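Local coordinates for LRR receptor-like serine/threonine-protein kinase RGI3 (Arabidopsis thaliana, PDB 5HZ0) that perceives RGF peptide hormones through its extracellular leucine-rich repeats and then pairs with SERK co-receptors, helping to maintain the root stem cell niche, at residues K472-S477 / T496-A501; A501-S506 / G525-S530; L549-F554 / V573-L578. The protein carries 5 engineered substitutions. All blocks are in the same frame, centred on the assembly; numbering follows the deposited sequence.

In the fold
All three contacts join neighbouring leucine-rich repeats in the C-terminal part of the extracellular solenoid, each pairing equivalent segments 24 residues apart. Contact 1 brings together two strands of the concave face, with regular main-chain bonding, Ile-474 and Leu-498 on the inner side and Phe-473, Lys-497, Asp-475 and Asn-499 on the other. Contact 2 shares Ala-501 with it and carries on where strand 497-499 ends, so chemistry shifts from strand bonding to turns held by asparagine amides. Contact 3 repeats that turn arrangement about 10 Å from contact 2, centre to centre. It is the most buried, yet its serines and histidine border sugars, as does Glu-526 of contact 2. Arg-553 and Asp-528 form a salt bridge between contacts 2 and 3.

Contact 1. Residues K472-S477 / T496-A501; sequences KFIDFS and TKLNLA
Phe-473, Ile-474 and Asp-475 pair in parallel with Lys-497, Leu-498 and Asn-499, two adjacent strands of the concave face of a leucine-rich-repeat solenoid. The segment axes approach to 4.8 Å with only 9° between their directions.

Main-chain bonds set the register. Lys-472 O takes two donors, Thr-496 N at 2.7 Å and the longer Lys-497 N. Ile-474 then gives its N-H to Lys-497 O, with Ile-474 N 2.9 Å from that oxygen, and accepts from Asn-499 N, and Phe-476 N closes the series on Asn-499 O.

The apolar contacts lie on the inner side. Ile-474 and Leu-498 point the same way, with Ile-474 CG2 3.6 Å from Leu-498 CD1. Ile-474 CG2 also sits over the centre of one face of the Phe-476 ring, whose CD2 meets Leu-500 CD2 at 3.8 Å.

On the other side, the Phe-473 ring lies obliquely against CB and CD of Lys-497 and stacks on Phe-450 of the preceding strand. The Asp-475 carboxylate and Asn-499 amide stand side by side, their planes 20° apart, without a hydrogen bond between them. Asp-475 OD1 instead forms an Asx turn, gripped by Ser-477 N and by Ser-477 OG at 2.6 Å. An alanine in place of Asp-475 would probably leave both Ser-477 donors without this acceptor and free the serine hydroxyl to turn. Asn-499 repeats the turn one repeat on: with CG anti to its backbone N (chi1 -176°), Asn-499 OD1 accepts from Ala-501 N at 3.0 Å.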
loop_
_atom_site.group_PDB
_atom_site.type_symbol
_atom_site.label_atom_id
_atom_site.label_comp_id
_atom_site.label_asym_id
_atom_site.label_seq_id
_atom_site.Cartn_x
_atom_site.Cartn_y
_atom_site.Cartn_z
ATOM N N LYS A 472 22.923 -5.174 0.034
ATOM C CA LYS A 472 22.333 -5.585 1.285
ATOM C C LYS A 472 21.971 -7.066 1.157
ATOM O O LYS A 472 22.335 -7.898 2.016
ATOM C CB LYS A 472 21.112 -4.733 1.626
ATOM C CG LYS A 472 21.432 -3.323 2.143
ATOM C CD LYS A 472 20.235 -2.775 2.925
ATOM C CE LYS A 472 20.227 -1.258 2.984
ATOM N NZ LYS A 472 21.354 -0.745 3.806
ATOM N N PHE A 473 21.178 -7.362 0.124
ATOM C CA PHE A 473 20.700 -8.711 -0.135
ATOM C C PHE A 473 21.369 -9.330 -1.372
ATOM O O PHE A 473 21.385 -8.732 -2.445
ATOM C CB PHE A 473 19.172 -8.687 -0.283
ATOM C CG PHE A 473 18.541 -10.051 -0.487
ATOM C CD1 PHE A 473 18.513 -10.642 -1.744
ATOM C CD2 PHE A 473 17.958 -10.732 0.582
ATOM C CE1 PHE A 473 17.930 -11.881 -1.933
ATOM C CE2 PHE A 473 17.376 -11.968 0.397
ATOM C CZ PHE A 473 17.364 -12.542 -0.865
ATOM N N ILE A 474 21.900 -10.544 -1.221
ATOM C CA ILE A 474 22.446 -11.294 -2.352
ATOM C C ILE A 474 21.917 -12.720 -2.366
ATOM O O ILE A 474 22.108 -13.439 -1.404
ATOM C CB ILE A 474 23.981 -11.365 -2.307
ATOM C CG1 ILE A 474 24.592 -9.984 -2.517
ATOM C CG2 ILE A 474 24.517 -12.325 -3.366
ATOM C CD1 ILE A 474 26.099 -10.010 -2.498
ATOM N N ASP A 475 21.246 -13.127 -3.440
ATOM C CA ASP A 475 20.889 -14.528 -3.599
ATOM C C ASP A 475 21.327 -15.044 -4.972
ATOM O O ASP A 475 20.692 -14.754 -5.980
ATOM C CB ASP A 475 19.370 -14.669 -3.446
ATOM C CG ASP A 475 18.923 -16.113 -3.230
ATOM O OD1 ASP A 475 19.740 -17.032 -3.447
ATOM O OD2 ASP A 475 17.743 -16.322 -2.853
ATOM N N PHE A 476 22.404 -15.828 -4.992
ATOM C CA PHE A 476 22.916 -16.504 -6.197
ATOM C C PHE A 476 22.608 -18.004 -6.205
ATOM O O PHE A 476 23.159 -18.765 -6.998
ATOM C CB PHE A 476 24.407 -16.232 -6.421
ATOM C CG PHE A 476 24.744 -14.767 -6.603
ATOM C CD1 PHE A 476 23.762 -13.845 -6.945
ATOM C CD2 PHE A 476 26.041 -14.319 -6.439
ATOM C CE1 PHE A 476 24.067 -12.510 -7.104
ATOM C CE2 PHE A 476 26.350 -12.985 -6.597
ATOM C CZ PHE A 476 25.365 -12.078 -6.935
ATOM N N SER A 477 21.794 -18.444 -5.261
ATOM C CA SER A 477 21.577 -19.872 -5.076
ATOM C C SER A 477 21.001 -20.561 -6.300
ATOM O O SER A 477 20.360 -19.942 -7.132
ATOM C CB SER A 477 20.709 -20.158 -3.841
ATOM O OG SER A 477 19.438 -19.558 -3.955
ATOM N N THR A 496 23.406 -7.827 4.531
ATOM C CA THR A 496 22.583 -8.441 5.562
ATOM C C THR A 496 22.393 -9.957 5.355
ATOM O O THR A 496 22.375 -10.736 6.306
ATOM C CB THR A 496 21.221 -7.711 5.707
ATOM O OG1 THR A 496 20.389 -8.428 6.621
ATOM C CG2 THR A 496 20.500 -7.604 4.369
ATOM N N LYS A 497 22.223 -10.345 4.094
ATOM C CA LYS A 497 21.827 -11.690 3.717
ATOM C C LYS A 497 22.607 -12.131 2.502
ATOM O O LYS A 497 22.564 -11.456 1.472
ATOM C CB LYS A 497 20.341 -11.723 3.378
ATOM C CG LYS A 497 19.465 -11.298 4.522
ATOM C CD LYS A 497 18.023 -11.650 4.301
ATOM C CE LYS A 497 17.199 -11.141 5.458
ATOM N NZ LYS A 497 15.772 -11.408 5.177
ATOM N N LEU A 498 23.297 -13.265 2.620
ATOM C CA LEU A 498 24.081 -13.810 1.518
ATOM C C LEU A 498 23.755 -15.289 1.326
ATOM O O LEU A 498 24.041 -16.115 2.187
ATOM C CB LEU A 498 25.576 -13.640 1.784
ATOM C CG LEU A 498 26.489 -14.341 0.779
ATOM C CD1 LEU A 498 26.186 -13.842 -0.622
ATOM C CD2 LEU A 498 27.961 -14.158 1.113
ATOM N N ASN A 499 23.163 -15.613 0.184
ATOM C CA ASN A 499 22.816 -16.975 -0.133
ATOM C C ASN A 499 23.500 -17.410 -1.428
ATOM O O ASN A 499 23.149 -16.948 -2.514
ATOM C CB ASN A 499 21.300 -17.064 -0.252
ATOM C CG ASN A 499 20.802 -18.481 -0.484
ATOM O OD1 ASN A 499 21.579 -19.400 -0.716
ATOM N ND2 ASN A 499 19.491 -18.646 -0.455
ATOM N N LEU A 500 24.503 -18.272 -1.282
ATOM C CA LEU A 500 25.233 -18.907 -2.384
ATOM C C LEU A 500 24.885 -20.363 -2.651
ATOM O O LEU A 500 25.598 -21.053 -3.396
ATOM C CB LEU A 500 26.731 -18.754 -2.200
ATOM C CG LEU A 500 27.118 -17.283 -2.144
ATOM C CD1 LEU A 500 28.566 -17.205 -1.764
ATOM C CD2 LEU A 500 26.841 -16.596 -3.496
ATOM N N ALA A 501 23.850 -20.846 -1.974
ATOM C CA ALA A 501 23.583 -22.285 -1.844
ATOM C C ALA A 501 23.293 -22.982 -3.164
ATOM O O ALA A 501 22.831 -22.356 -4.110
ATOM C CB ALA A 501 22.443 -22.527 -0.852
#

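Contact 2. Residues A501-S506 / G525-S530; sequences AKNRLS and GENDFS. With NAG (2-acetamido-2-deoxy-beta-D-glucopyranose), chain D.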
loop_
_atom_site.group_PDB
_atom_site.type_symbol
_atom_site.label_atom_id
_atom_site.label_comp_id
_atom_site.label_asym_id
_atom_site.label_seq_id
_atom_site.Cartn_x
_atom_site.Cartn_y
_atom_site.Cartn_z
ATOM N N ALA A 501 23.850 -20.846 -1.974
ATOM C CA ALA A 501 23.583 -22.285 -1.844
ATOM C C ALA A 501 23.293 -22.982 -3.164
ATOM O O ALA A 501 22.831 -22.356 -4.110
ATOM C CB ALA A 501 22.443 -22.527 -0.852
ATOM N N LYS A 502 23.581 -24.279 -3.219
ATOM C CA LYS A 502 23.392 -25.078 -4.423
ATOM C C LYS A 502 24.180 -24.538 -5.625
ATOM O O LYS A 502 23.621 -24.180 -6.667
ATOM C CB LYS A 502 21.909 -25.225 -4.765
ATOM C CG LYS A 502 21.630 -26.449 -5.605
ATOM C CD LYS A 502 20.156 -26.623 -5.907
ATOM C CE LYS A 502 19.893 -28.016 -6.503
ATOM N NZ LYS A 502 20.897 -28.420 -7.537
ATOM N N ASN A 503 25.499 -24.524 -5.473
ATOM C CA ASN A 503 26.407 -24.203 -6.556
ATOM C C ASN A 503 27.544 -25.227 -6.585
ATOM O O ASN A 503 27.485 -26.255 -5.904
ATOM C CB ASN A 503 26.937 -22.767 -6.415
ATOM C CG ASN A 503 25.950 -21.720 -6.937
ATOM O OD1 ASN A 503 25.699 -21.655 -8.130
ATOM N ND2 ASN A 503 25.396 -20.902 -6.044
ATOM N N ARG A 504 28.523 -24.967 -7.443
ATOM C CA ARG A 504 29.781 -25.709 -7.549
ATOM C C ARG A 504 30.959 -25.052 -6.813
ATOM O O ARG A 504 32.116 -25.273 -7.188
ATOM C CB ARG A 504 30.131 -25.999 -9.006
ATOM C CG ARG A 504 29.132 -26.906 -9.709
ATOM C CD ARG A 504 29.369 -28.386 -9.384
ATOM N NE ARG A 504 28.738 -28.836 -8.139
ATOM C CZ ARG A 504 29.378 -29.477 -7.158
ATOM N NH1 ARG A 504 30.679 -29.730 -7.269
ATOM N NH2 ARG A 504 28.725 -29.858 -6.059
ATOM N N LEU A 505 30.667 -24.125 -5.899
ATOM C CA LEU A 505 31.710 -23.370 -5.189
ATOM C C LEU A 505 32.675 -24.268 -4.388
ATOM O O LEU A 505 32.305 -25.360 -3.961
ATOM C CB LEU A 505 31.077 -22.284 -4.298
ATOM C CG LEU A 505 30.376 -21.131 -5.039
ATOM C CD1 LEU A 505 29.425 -20.354 -4.133
ATOM C CD2 LEU A 505 31.398 -20.169 -5.682
ATOM N N SER A 506 33.918 -23.817 -4.210
ATOM C CA SER A 506 34.979 -24.645 -3.612
ATOM C C SER A 506 36.060 -23.846 -2.863
ATOM O O SER A 506 36.017 -22.610 -2.784
ATOM C CB SER A 506 35.646 -25.522 -4.677
ATOM O OG SER A 506 36.352 -24.728 -5.620
ATOM N N GLY A 525 25.111 -23.704 1.864
ATOM C CA GLY A 525 24.711 -25.083 1.637
ATOM C C GLY A 525 24.843 -25.629 0.225
ATOM O O GLY A 525 24.766 -24.880 -0.738
ATOM N N GLU A 526 25.051 -26.943 0.110
ATOM C CA GLU A 526 25.143 -27.613 -1.184
ATOM C C GLU A 526 26.198 -27.010 -2.110
ATOM O O GLU A 526 25.892 -26.485 -3.184
ATOM C CB GLU A 526 23.803 -27.591 -1.888
ATOM C CG GLU A 526 22.936 -28.751 -1.583
ATOM C CD GLU A 526 21.653 -28.702 -2.373
ATOM O OE1 GLU A 526 21.631 -29.287 -3.474
ATOM O OE2 GLU A 526 20.680 -28.069 -1.905
ATOM N N ASN A 527 27.446 -27.104 -1.692
ATOM C CA ASN A 527 28.551 -26.719 -2.526
ATOM C C ASN A 527 29.641 -27.753 -2.349
ATOM O O ASN A 527 29.399 -28.834 -1.811
ATOM C CB ASN A 527 29.041 -25.309 -2.176
ATOM C CG ASN A 527 28.230 -24.213 -2.868
ATOM O OD1 ASN A 527 28.395 -23.984 -4.059
ATOM N ND2 ASN A 527 27.365 -23.524 -2.117
ATOM N N ASP A 528 30.808 -27.458 -2.896
ATOM C CA ASP A 528 32.006 -28.256 -2.699
ATOM C C ASP A 528 33.019 -27.706 -1.684
ATOM O O ASP A 528 34.202 -28.021 -1.781
ATOM C CB ASP A 528 32.655 -28.683 -4.010
ATOM C CG ASP A 528 33.479 -29.937 -3.856
ATOM O OD1 ASP A 528 33.075 -30.813 -3.059
ATOM O OD2 ASP A 528 34.535 -30.042 -4.516
ATOM N N PHE A 529 32.606 -26.785 -0.817
ATOM C CA PHE A 529 33.516 -26.265 0.211
ATOM C C PHE A 529 34.221 -27.357 1.023
ATOM O O PHE A 529 33.641 -28.419 1.338
ATOM C CB PHE A 529 32.784 -25.338 1.175
ATOM C CG PHE A 529 32.295 -24.085 0.546
ATOM C CD1 PHE A 529 33.188 -23.126 0.104
ATOM C CD2 PHE A 529 30.940 -23.866 0.375
ATOM C CE1 PHE A 529 32.737 -21.970 -0.479
ATOM C CE2 PHE A 529 30.487 -22.716 -0.225
ATOM C CZ PHE A 529 31.388 -21.761 -0.644
ATOM N N SER A 530 35.479 -27.088 1.352
ATOM C CA SER A 530 36.327 -28.068 2.021
ATOM C C SER A 530 37.151 -27.389 3.094
ATOM O O SER A 530 37.039 -26.174 3.304
ATOM C CB SER A 530 37.264 -28.742 1.016
ATOM O OG SER A 530 38.235 -27.822 0.527
HETATM C C1 NAG D . 20.539 -25.828 4.382
HETATM C C2 NAG D . 19.020 -25.845 4.534
HETATM C C3 NAG D . 18.407 -27.110 3.917
HETATM C C4 NAG D . 18.868 -27.255 2.460
HETATM C C5 NAG D . 20.394 -27.325 2.501
HETATM C C6 NAG D . 21.057 -27.534 1.142
HETATM C C7 NAG D . 17.770 -25.021 6.524
HETATM C C8 NAG D . 17.730 -25.044 8.031
HETATM N N2 NAG D . 18.753 -25.722 5.955
HETATM O O3 NAG D . 17.006 -27.041 4.021
HETATM O O4 NAG D . 18.262 -28.333 1.728
HETATM O O5 NAG D . 20.902 -26.132 3.047
HETATM O O6 NAG D . 20.693 -26.508 0.241
HETATM O O7 NAG D . 16.915 -24.393 5.897
#
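Ala-501, Lys-502 and Asn-503 run beside Gly-525, Glu-526 and Asn-527 with CA atoms matched in that order, Lys-502 CA lying 4.5 Å from Glu-526 CA. Lys-502 and Glu-526 both have positive phi (58° and 55°), so the two chains turn in step. Lys-502 N donates to Gly-525 O at 2.8 Å, Asn-503 N to Glu-526 O, and Asp-528 N to Leu-505 O at 2.8 Å.

The Asn-527 side chain bonds across the turn: Asn-527 OD1 accepts from Leu-505 N at 2.9 Å, the donor tilted 22° from the amide carbonyl plane, while its ND2 serves Leu-500 O and Leu-524 O. This is the asparagine of the repeat's LxLxxN signature. Leu-505 CB rests 3.7 Å from Phe-529 CZ. On the side facing the sugar the Lys-502 and Glu-526 chains lie alongside; Lys-502 NZ stays 4.2 Å from Glu-526 OE1, beyond a salt bridge. NAG (chain D) O6 donates to Glu-526 OE2 at 2.7 Å.

The segments follow concave strands 497-499 and 521-523, and their ends reach the short, weakly bonded strands 506-507 and 528-529; beyond them, Asp-528 makes a salt bridge with Arg-553 and Phe-529 packs on Phe-554 of the next repeat.

Contact 3. Residues L549-F554 / V573-L578; sequences LSCNRF and VSHNQL. With NAG (2-acetamido-2-deoxy-beta-D-glucopyranose), chain D; NAG (2-acetamido-2-deoxy-beta-D-glucopyranose), chain E.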
loop_
_atom_site.group_PDB
_atom_site.type_symbol
_atom_site.label_atom_id
_atom_site.label_comp_id
_atom_site.label_asym_id
_atom_site.label_seq_id
_atom_site.Cartn_x
_atom_site.Cartn_y
_atom_site.Cartn_z
ATOM N N LEU A 549 25.866 -24.282 6.699
ATOM C CA LEU A 549 27.082 -24.818 6.098
ATOM C C LEU A 549 26.904 -26.212 5.472
ATOM O O LEU A 549 27.871 -26.820 5.029
ATOM C CB LEU A 549 28.249 -24.756 7.088
ATOM C CG LEU A 549 28.607 -23.323 7.531
ATOM C CD1 LEU A 549 29.731 -23.321 8.555
ATOM C CD2 LEU A 549 28.966 -22.386 6.348
ATOM N N SER A 550 25.670 -26.717 5.458
ATOM C CA SER A 550 25.385 -28.130 5.147
ATOM C C SER A 550 25.738 -28.569 3.724
ATOM O O SER A 550 26.015 -27.743 2.852
ATOM C CB SER A 550 23.912 -28.444 5.368
ATOM O OG SER A 550 23.154 -27.940 4.273
ATOM N N CYS A 551 25.782 -29.886 3.531
ATOM C CA CYS A 551 26.057 -30.508 2.235
ATOM C C CYS A 551 27.316 -29.976 1.531
ATOM O O CYS A 551 27.308 -29.679 0.341
ATOM C CB CYS A 551 24.826 -30.427 1.343
ATOM S SG CYS A 551 23.323 -30.893 2.221
ATOM N N ASN A 552 28.392 -29.868 2.294
ATOM C CA ASN A 552 29.715 -29.559 1.778
ATOM C C ASN A 552 30.659 -30.669 2.233
ATOM O O ASN A 552 30.223 -31.709 2.710
ATOM C CB ASN A 552 30.221 -28.215 2.322
ATOM C CG ASN A 552 29.661 -27.021 1.572
ATOM O OD1 ASN A 552 29.858 -26.884 0.373
ATOM N ND2 ASN A 552 28.977 -26.142 2.285
ATOM N N ARG A 553 31.949 -30.458 2.031
ATOM C CA ARG A 553 33.012 -31.320 2.569
ATOM C C ARG A 553 33.750 -30.876 3.852
ATOM O O ARG A 553 34.907 -31.242 4.035
ATOM C CB ARG A 553 33.960 -31.804 1.475
ATOM C CG ARG A 553 33.268 -32.775 0.530
ATOM C CD ARG A 553 34.196 -33.244 -0.580
ATOM N NE ARG A 553 34.670 -32.162 -1.437
ATOM C CZ ARG A 553 35.935 -31.753 -1.492
ATOM N NH1 ARG A 553 36.856 -32.332 -0.729
ATOM N NH2 ARG A 553 36.288 -30.765 -2.309
ATOM N N PHE A 554 33.180 -29.965 4.635
ATOM C CA PHE A 554 33.884 -29.456 5.813
ATOM C C PHE A 554 34.411 -30.571 6.736
ATOM O O PHE A 554 33.745 -31.595 6.944
ATOM C CB PHE A 554 33.017 -28.468 6.601
ATOM C CG PHE A 554 32.673 -27.215 5.845
ATOM C CD1 PHE A 554 33.678 -26.322 5.450
ATOM C CD2 PHE A 554 31.350 -26.913 5.540
ATOM C CE1 PHE A 554 33.362 -25.164 4.759
ATOM C CE2 PHE A 554 31.033 -25.761 4.845
ATOM C CZ PHE A 554 32.040 -24.884 4.458
ATOM N N VAL A 573 24.841 -27.537 9.975
ATOM C CA VAL A 573 26.143 -28.041 9.549
ATOM C C VAL A 573 26.083 -29.442 8.921
ATOM O O VAL A 573 27.108 -30.044 8.607
ATOM C CB VAL A 573 27.177 -28.003 10.713
ATOM C CG1 VAL A 573 27.497 -26.564 11.088
ATOM C CG2 VAL A 573 26.655 -28.767 11.937
ATOM N N SER A 574 24.877 -29.962 8.763
ATOM C CA SER A 574 24.659 -31.367 8.426
ATOM C C SER A 574 25.270 -31.788 7.092
ATOM O O SER A 574 25.607 -30.940 6.261
ATOM C CB SER A 574 23.169 -31.643 8.366
ATOM O OG SER A 574 22.634 -31.088 7.176
ATOM N N HIS A 575 25.445 -33.099 6.912
ATOM C CA HIS A 575 26.066 -33.660 5.713
ATOM C C HIS A 575 27.462 -33.092 5.441
ATOM O O HIS A 575 27.763 -32.622 4.339
ATOM C CB HIS A 575 25.171 -33.489 4.484
ATOM C CG HIS A 575 23.929 -34.318 4.523
ATOM N ND1 HIS A 575 22.719 -33.822 4.957
ATOM C CD2 HIS A 575 23.709 -35.609 4.180
ATOM C CE1 HIS A 575 21.801 -34.773 4.880
ATOM N NE2 HIS A 575 22.379 -35.868 4.421
ATOM N N ASN A 576 28.313 -33.142 6.461
ATOM C CA ASN A 576 29.722 -32.805 6.307
ATOM C C ASN A 576 30.572 -33.892 6.938
ATOM O O ASN A 576 30.058 -34.949 7.301
ATOM C CB ASN A 576 30.046 -31.439 6.918
ATOM C CG ASN A 576 29.680 -30.302 6.005
ATOM O OD1 ASN A 576 30.325 -30.088 4.981
ATOM N ND2 ASN A 576 28.649 -29.558 6.371
ATOM N N GLN A 577 31.876 -33.645 7.007
ATOM C CA GLN A 577 32.829 -34.529 7.691
ATOM C C GLN A 577 33.236 -34.098 9.102
ATOM O O GLN A 577 34.275 -34.513 9.597
ATOM C CB GLN A 577 34.022 -34.872 6.809
ATOM C CG GLN A 577 33.656 -35.823 5.685
ATOM C CD GLN A 577 34.547 -35.644 4.477
ATOM O OE1 GLN A 577 34.138 -35.053 3.476
ATOM N NE2 GLN A 577 35.778 -36.144 4.568
ATOM N N LEU A 578 32.485 -33.174 9.683
ATOM C CA LEU A 578 32.794 -32.604 10.996
ATOM C C LEU A 578 33.007 -33.634 12.131
ATOM O O LEU A 578 32.310 -34.655 12.206
ATOM C CB LEU A 578 31.691 -31.603 11.382
ATOM C CG LEU A 578 31.798 -30.157 10.848
ATOM C CD1 LEU A 578 32.273 -30.156 9.447
ATOM C CD2 LEU A 578 30.494 -29.357 10.964
HETATM C C1 NAG D . 20.539 -25.828 4.382
HETATM C C2 NAG D . 19.020 -25.845 4.534
HETATM C C3 NAG D . 18.407 -27.110 3.917
HETATM C C4 NAG D . 18.868 -27.255 2.460
HETATM C C5 NAG D . 20.394 -27.325 2.501
HETATM C C6 NAG D . 21.057 -27.534 1.142
HETATM C C7 NAG D . 17.770 -25.021 6.524
HETATM C C8 NAG D . 17.730 -25.044 8.031
HETATM N N2 NAG D . 18.753 -25.722 5.955
HETATM O O3 NAG D . 17.006 -27.041 4.021
HETATM O O4 NAG D . 18.262 -28.333 1.728
HETATM O O5 NAG D . 20.902 -26.132 3.047
HETATM O O6 NAG D . 20.693 -26.508 0.241
HETATM O O7 NAG D . 16.915 -24.393 5.897
HETATM C C1 NAG E . 18.404 -29.769 9.115
HETATM C C2 NAG E . 17.873 -29.939 7.685
HETATM C C3 NAG E . 16.831 -28.885 7.292
HETATM C C4 NAG E . 15.788 -28.678 8.385
HETATM C C5 NAG E . 16.486 -28.506 9.734
HETATM C C6 NAG E . 15.511 -28.415 10.897
HETATM C C7 NAG E . 19.037 -30.737 5.702
HETATM C C8 NAG E . 20.285 -30.669 4.868
HETATM N N2 NAG E . 18.982 -29.919 6.747
HETATM O O3 NAG E . 16.145 -29.347 6.162
HETATM O O4 NAG E . 14.928 -27.604 8.039
HETATM O O5 NAG E . 17.311 -29.628 9.988
HETATM O O6 NAG E . 14.852 -29.658 11.049
HETATM O O7 NAG E . 18.110 -31.491 5.409
#
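The Phe-554 ring and the Asn-576 amide lie side by side, their planes 47° apart, with Asn-576 ND2 and Leu-549 O at the ring's edge and in its plane. Asn-576 ND2 bridges two main-chain carbonyls, Leu-549 O at 3.1 Å and Val-573 O at 2.8 Å; both acceptors lie near the amide plane, which fixes its rotation. Asn-552 ND2 reaches Leu-549 O from the other face of that carbonyl, at 3.0 Å, so the signature asparagines of two successive repeats (LxLxxN, with Val-573 in the second leucine position of the later one) hold one oxygen between them. The His-575 ring meets Cys-551 SG obliquely, the sulfur 4.7 Å from the ring centroid and 46° off its normal, and stacks on Tyr-598.

Main-chain bonds flank the asparagine: Cys-551 N to Ser-574 O at 2.9 Å and Gln-577 N to Phe-554 O at 2.8 Å. Leu-578 CD1 packs against Phe-554 CB. On the side facing the sugars Ser-574 OG lies 3.3 Å from C8 of NAG (chain E), its hydroxyl being bonded to Asp-572.

The segments are the turns after strands 546-548 and 570-572. Asn-552 reaches back to Phe-529 N and Leu-524 O, while Val-573 O and Leu-578 N bond Asn-599, carrying the pattern past strand 593-595.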